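Local coordinates for urea carboxylase (Thermus thermophilus, PDB 3OEP), which is of unknown function, a KipI-KipA homologue with cyclophilin-like domains in a single chain, though its family is generally assigned ATP binding and hydrolase activity, at residues P161-G166 and P205-P210; S257-N262 and N267-P272; I357-P360 and G364-L367. One frame throughout, in Å; residues are numbered along the deposited sequence.

Contact 1 of 3, residues P161-G166 and P205-P210; sequences PLPSPG and PPEPRP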
# COMPACT_ATOMS: atom_id res chain seq x y z
N PRO A 161 -10.12 -5.51 -10.27
CA PRO A 161 -9.57 -4.70 -11.37
C PRO A 161 -8.26 -5.26 -11.94
O PRO A 161 -7.92 -4.98 -13.09
CB PRO A 161 -9.29 -3.34 -10.71
CG PRO A 161 -9.95 -3.40 -9.36
CD PRO A 161 -9.96 -4.82 -8.97
N LEU A 162 -7.55 -6.02 -11.11
CA LEU A 162 -6.24 -6.58 -11.41
C LEU A 162 -6.23 -8.02 -10.91
O LEU A 162 -6.99 -8.36 -9.99
CB LEU A 162 -5.16 -5.81 -10.64
CG LEU A 162 -5.02 -4.30 -10.88
CD1 LEU A 162 -4.93 -3.53 -9.56
CD2 LEU A 162 -3.82 -4.00 -11.74
N PRO A 163 -5.36 -8.87 -11.48
CA PRO A 163 -5.25 -10.22 -10.94
C PRO A 163 -4.81 -10.20 -9.48
O PRO A 163 -3.91 -9.43 -9.12
CB PRO A 163 -4.17 -10.87 -11.82
CG PRO A 163 -4.09 -10.04 -13.03
CD PRO A 163 -4.45 -8.65 -12.62
N SER A 164 -5.46 -10.99 -8.65
CA SER A 164 -5.11 -11.07 -7.24
C SER A 164 -5.69 -12.33 -6.60
O SER A 164 -6.57 -12.97 -7.18
CB SER A 164 -5.61 -9.83 -6.48
OG SER A 164 -7.00 -9.87 -6.25
N PRO A 165 -5.19 -12.69 -5.41
CA PRO A 165 -5.83 -13.78 -4.69
C PRO A 165 -7.23 -13.37 -4.26
O PRO A 165 -7.48 -12.18 -4.04
CB PRO A 165 -4.93 -13.98 -3.46
CG PRO A 165 -3.66 -13.28 -3.77
CD PRO A 165 -4.02 -12.16 -4.68
N GLY A 166 -8.14 -14.33 -4.15
CA GLY A 166 -9.51 -14.00 -3.76
C GLY A 166 -10.38 -15.21 -3.56
O GLY A 166 -10.25 -16.21 -4.26
N PRO A 205 -11.57 -7.24 -21.44
CA PRO A 205 -10.61 -6.14 -21.53
C PRO A 205 -9.21 -6.61 -21.18
O PRO A 205 -9.05 -7.53 -20.39
CB PRO A 205 -11.12 -5.14 -20.48
CG PRO A 205 -12.54 -5.49 -20.25
CD PRO A 205 -12.63 -6.97 -20.46
N PRO A 206 -8.18 -5.96 -21.75
CA PRO A 206 -6.82 -6.32 -21.36
C PRO A 206 -6.55 -6.03 -19.88
O PRO A 206 -7.23 -5.20 -19.27
CB PRO A 206 -5.94 -5.45 -22.26
CG PRO A 206 -6.81 -4.35 -22.75
CD PRO A 206 -8.23 -4.84 -22.70
N GLU A 207 -5.56 -6.70 -19.30
CA GLU A 207 -5.11 -6.37 -17.96
C GLU A 207 -4.51 -4.97 -17.98
O GLU A 207 -3.85 -4.60 -18.97
CB GLU A 207 -4.05 -7.33 -17.45
CG GLU A 207 -4.52 -8.73 -17.18
CD GLU A 207 -3.48 -9.56 -16.45
OE1 GLU A 207 -2.40 -9.03 -16.12
OE2 GLU A 207 -3.75 -10.75 -16.20
N PRO A 208 -4.69 -4.19 -16.91
CA PRO A 208 -4.01 -2.91 -16.81
C PRO A 208 -2.51 -3.05 -17.05
O PRO A 208 -1.88 -3.96 -16.52
CB PRO A 208 -4.27 -2.48 -15.36
CG PRO A 208 -5.53 -3.17 -14.98
CD PRO A 208 -5.59 -4.44 -15.76
N ARG A 209 -1.97 -2.16 -17.87
CA ARG A 209 -0.55 -2.17 -18.17
C ARG A 209 0.18 -1.26 -17.17
O ARG A 209 -0.33 -0.20 -16.84
CB ARG A 209 -0.34 -1.67 -19.60
CG ARG A 209 1.08 -1.75 -20.08
CD ARG A 209 1.14 -1.62 -21.59
NE ARG A 209 0.46 -0.42 -22.08
CZ ARG A 209 0.99 0.81 -22.11
NH1 ARG A 209 2.22 1.03 -21.68
NH2 ARG A 209 0.27 1.82 -22.58
N PRO A 210 1.37 -1.68 -16.69
CA PRO A 210 2.08 -0.83 -15.73
C PRO A 210 2.33 0.59 -16.26
O PRO A 210 2.61 0.77 -17.45
CB PRO A 210 3.41 -1.57 -15.51
CG PRO A 210 3.10 -2.99 -15.85
CD PRO A 210 2.10 -2.93 -16.95
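Leu162 and Pro208 meet at a slant, one branch of the leucine against the far corner of the proline ring. The methyl CD2 of Leu162 lies 3.8 Å from Pro208 CG and 4.0 Å from Pro208 CB. Leu162 CG stands beside the backbone N, opposite the carbonyl carbon (chi1 -59°), and this turn brings CD2 over to the neighbouring segment although CB itself does not face it. The same proline ring also rests on backbone: Pro161 O is 3.5 Å from Pro208 CG and 3.6 Å from Pro208 CD, so the CG corner of the ring meets both a carbonyl oxygen and a methyl group of the other segment.

Residues 205-210 run extended, with backbone angles close to a polyproline II conformation, and belong to the long connection that leaves strand 194-199, the last strand of the cyclophilin-like sheet in the first part of the chain, and goes on to strand 221-225. Here this connection lies against the turn after strand 156-159 of that sheet. The ring of Pro161 packs on Phe123, Val178 and Tyr179, which belong to loops of the same part of the chain.

One residue back from Pro208, Glu207 crosses Pro163 obliquely with its chain extended beyond CG. Pro163 CG sits over the face of the carboxylate, 3.3 Å from Glu207 OE2 and 3.5 Å from Glu207 CD, a contact of a ring methylene with a flat acid group. The charge itself is answered elsewhere: Glu207 OE1 forms a salt bridge with Arg356 NH2, and NH1 of the same arginine bonds to Pro208 O.

Contact 2 of 3, residues S257-N262 and N267-P272; sequences SARLAN and NGAGAP. With SO4 (sulfate ion), chain E.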
# COMPACT_ATOMS: atom_id res chain seq x y z
N SER A 257 16.13 6.72 7.60
CA SER A 257 17.32 6.43 6.79
C SER A 257 17.24 7.12 5.44
O SER A 257 18.24 7.67 4.97
CB SER A 257 17.52 4.93 6.63
OG SER A 257 17.84 4.36 7.88
N ALA A 258 16.06 7.09 4.81
CA ALA A 258 15.87 7.78 3.53
C ALA A 258 16.11 9.28 3.67
O ALA A 258 16.80 9.90 2.85
CB ALA A 258 14.46 7.52 2.99
N ARG A 259 15.53 9.87 4.71
CA ARG A 259 15.69 11.29 4.96
C ARG A 259 17.16 11.66 5.20
O ARG A 259 17.62 12.70 4.72
CB ARG A 259 14.81 11.74 6.13
CG ARG A 259 13.32 11.74 5.78
CD ARG A 259 12.51 12.57 6.77
NE ARG A 259 12.29 11.87 8.03
CZ ARG A 259 11.32 10.99 8.25
NH1 ARG A 259 10.46 10.66 7.29
NH2 ARG A 259 11.21 10.42 9.45
N LEU A 260 17.88 10.81 5.93
CA LEU A 260 19.31 11.03 6.20
C LEU A 260 20.13 11.04 4.91
O LEU A 260 20.97 11.92 4.71
CB LEU A 260 19.86 9.98 7.17
CG LEU A 260 21.35 10.09 7.50
CD1 LEU A 260 21.69 11.48 8.00
CD2 LEU A 260 21.77 9.04 8.52
N ALA A 261 19.90 10.04 4.05
CA ALA A 261 20.58 9.97 2.76
C ALA A 261 20.38 11.25 1.95
O ALA A 261 21.33 11.82 1.43
CB ALA A 261 20.11 8.75 1.97
N ASN A 262 19.13 11.71 1.85
CA ASN A 262 18.83 12.94 1.12
C ASN A 262 19.49 14.17 1.72
O ASN A 262 20.02 15.01 1.01
CB ASN A 262 17.32 13.16 1.00
CG ASN A 262 16.74 12.52 -0.24
OD1 ASN A 262 17.40 12.46 -1.28
ND2 ASN A 262 15.50 12.05 -0.15
N ASN A 267 19.57 17.49 -0.37
CA ASN A 267 18.20 17.39 -0.89
C ASN A 267 17.16 17.60 0.19
O ASN A 267 17.44 17.41 1.38
CB ASN A 267 17.92 16.01 -1.50
CG ASN A 267 18.79 15.70 -2.70
OD1 ASN A 267 19.33 16.59 -3.36
ND2 ASN A 267 18.92 14.41 -3.00
N GLY A 268 15.95 17.96 -0.23
CA GLY A 268 14.79 17.88 0.64
C GLY A 268 14.56 16.44 1.07
O GLY A 268 14.85 15.50 0.32
N ALA A 269 14.04 16.25 2.28
CA ALA A 269 13.93 14.92 2.90
C ALA A 269 13.20 13.90 2.03
O ALA A 269 13.53 12.71 2.06
CB ALA A 269 13.27 15.01 4.27
N GLY A 270 12.22 14.37 1.25
CA GLY A 270 11.41 13.50 0.42
C GLY A 270 11.73 13.49 -1.07
O GLY A 270 10.94 12.97 -1.86
N ALA A 271 12.89 14.03 -1.47
CA ALA A 271 13.33 13.97 -2.87
C ALA A 271 13.47 12.51 -3.32
O ALA A 271 13.82 11.65 -2.51
CB ALA A 271 14.65 14.70 -3.06
N PRO A 272 13.19 12.22 -4.60
CA PRO A 272 13.27 10.81 -4.99
C PRO A 272 14.67 10.21 -4.86
O PRO A 272 15.65 10.81 -5.31
CB PRO A 272 12.83 10.82 -6.46
CG PRO A 272 11.96 12.02 -6.58
CD PRO A 272 12.61 13.04 -5.68
S SO4 E . 14.00 18.78 4.95
O1 SO4 E . 15.37 18.30 4.87
O2 SO4 E . 13.26 17.99 5.93
O3 SO4 E . 13.35 18.67 3.65
O4 SO4 E . 14.00 20.18 5.37
O HOH W 1 18.11 11.48 -4.01
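Asn262, near the end of helix 255-264, and Asn267, just past it, have CA atoms 4.9 Å apart, and the backbone N of Asn267 bonds to Asn262 O as the chain doubles back along the helix. The returning segment then makes a type I beta turn from Gly268 to Ala271 and enters strand 273-277, so the unit is a helix-to-strand connection leading into the five-stranded antiparallel sheet, in the part of the chain related to carboxyltransferase subdomains A and B, with the side chain of Asn262 plugged into the turn.

Asn262 uses both ends of its amide. Its ND2 reaches two carbonyls of the turn, Ala269 O at 3.0 Å and Ala271 O at 2.9 Å. The first is met from well above its carbonyl plane, 68° out, the second much nearer its plane, 22° out. Both ND2 protons are spent in this way, which fixes the rotation of the buried amide and ties the turn to the helix. At the other end, Asn262 OD1 takes a nearly straight bond (174°) from Asn267 ND2 at 3.0 Å, the two side chains crossing at about a right angle. A water also lies within bonding distance of this OD1 and of Pro272 O. Both ends of the Asn267 amide have partners outside the two segments, which fixes its rotation: ND2 bonds to Val336 O at the end of strand 331-336, OD1 to Gly338 N just after it.

Farther up the helix, Arg259 lays its aliphatic stem alongside the methyl of Ala269: both Arg259 CG and Arg259 CD come to 3.6 Å from Ala269 CB. A sulfate, probably from the crystallisation liquor, is bound at the turn by Arg263 NH2 and by the backbone, where Ala269 N points at sulfate O3 from 2.9 Å.

Contact 3 of 3, residues I357-P360 and G364-L367; sequences IGRP and GDVL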
# COMPACT_ATOMS: atom_id res chain seq x y z
N ILE A 357 1.60 0.93 -10.67
CA ILE A 357 2.08 2.29 -10.81
C ILE A 357 3.57 2.22 -10.50
O ILE A 357 3.97 1.89 -9.38
CB ILE A 357 1.34 3.24 -9.87
CG1 ILE A 357 -0.15 3.31 -10.23
CG2 ILE A 357 1.96 4.65 -9.91
CD1 ILE A 357 -1.03 3.77 -9.09
N GLY A 358 4.39 2.50 -11.50
CA GLY A 358 5.84 2.30 -11.39
C GLY A 358 6.22 0.83 -11.36
O GLY A 358 5.37 -0.05 -11.55
N ARG A 359 7.50 0.58 -11.12
CA ARG A 359 8.03 -0.78 -11.12
C ARG A 359 9.41 -0.81 -10.50
O ARG A 359 10.05 0.24 -10.38
CB ARG A 359 8.14 -1.30 -12.55
CG ARG A 359 9.01 -0.43 -13.44
CD ARG A 359 9.35 -1.11 -14.74
NE ARG A 359 10.05 -0.19 -15.63
CZ ARG A 359 11.34 0.12 -15.54
NH1 ARG A 359 12.12 -0.41 -14.60
NH2 ARG A 359 11.86 0.98 -16.42
N PRO A 360 9.90 -2.00 -10.14
CA PRO A 360 11.29 -2.10 -9.73
C PRO A 360 12.24 -1.83 -10.89
O PRO A 360 11.87 -1.98 -12.07
CB PRO A 360 11.43 -3.55 -9.25
CG PRO A 360 10.03 -4.04 -9.07
CD PRO A 360 9.21 -3.30 -10.05
N GLY A 364 19.60 -2.04 -17.45
CA GLY A 364 19.55 -1.12 -18.58
C GLY A 364 18.84 0.19 -18.30
O GLY A 364 18.90 1.11 -19.12
N ASP A 365 18.15 0.29 -17.16
CA ASP A 365 17.51 1.55 -16.79
C ASP A 365 18.55 2.64 -16.63
O ASP A 365 19.60 2.43 -16.02
CB ASP A 365 16.73 1.42 -15.47
CG ASP A 365 15.36 0.78 -15.63
OD1 ASP A 365 14.83 0.73 -16.76
OD2 ASP A 365 14.80 0.34 -14.61
N VAL A 366 18.26 3.81 -17.18
CA VAL A 366 19.07 5.00 -16.96
C VAL A 366 18.27 5.99 -16.12
O VAL A 366 17.14 6.36 -16.49
CB VAL A 366 19.50 5.65 -18.28
CG1 VAL A 366 20.21 6.97 -18.03
CG2 VAL A 366 20.39 4.69 -19.05
N LEU A 367 18.83 6.38 -14.98
CA LEU A 367 18.20 7.36 -14.10
C LEU A 367 18.92 8.69 -14.24
O LEU A 367 20.14 8.72 -14.40
CB LEU A 367 18.28 6.91 -12.64
CG LEU A 367 17.73 5.52 -12.33
CD1 LEU A 367 17.67 5.32 -10.82
CD2 LEU A 367 16.37 5.30 -12.96
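Arg359 and Asp365 reach for each other from opposite directions and join end-on in a two-pronged salt bridge. NH1 of Arg359 gives Asp365 OD2 a bond of 2.8 Å that is practically straight (175°), lying in the guanidinium plane and using the syn lone pair of the oxygen. The second prong is slacker: Arg359 NH2 stands 3.0 Å from Asp365 OD1, on the syn side but well out of the carboxylate plane, because the two flat groups are tilted by 30° instead of lying fully flush.

The reach comes from the arginine chain. Its CG is lodged between the backbone N and the carbonyl carbon (chi1 58°), and from there the chain runs extended to NE. The two residues are the feet of a short loop leading into strand 366-368, an edge strand of the six-stranded antiparallel sheet, where it pairs with strand 221-225.

Round the guanidinium the packing is dense with polar partners. Arg359 NH1 also bonds to Pro360 O at 3.0 Å, close to the guanidinium plane, so that one nitrogen serves two oxygens, while NE forms a salt bridge with Glu212 and the ring of Trp362 lies in cation-pi contact with the group. Asp365 OD2 takes a further bond from Trp362 N, within the loop. Replacing Arg359 with a leucine would probably leave both Asp365 and Glu212 without their positive mate and the loop less firmly closed at its base.

The contact is otherwise sparse and lies at the surface: both residues are partly exposed, and apart from these two side chains the segments stay apart, with Val366 and Leu367 packing instead on strand 221-225.

How the contacts relate
The three contacts follow one another along the chain, each closing before the next opens. Contact 1 lays the long connection after strand 194-199 against the first cyclophilin-like part, whereas contacts 2 and 3 both fall in the part related to carboxyltransferase subdomains A and B. Contacts 1 and 2 lie on opposite sides of the chain's centre, about 33 Å apart between centres. Contact 3 lies about 20 Å from contact 1 and 19 Å from contact 2, centre to centre, off the line joining them. Contact 2 leads into strand 273-277 of the five-stranded sheet, contact 3 into an edge strand of the six-stranded one. Arg356 directly precedes 357-360, and contacts 1 and 3 approach to about 5 Å at their nearest atoms without touching.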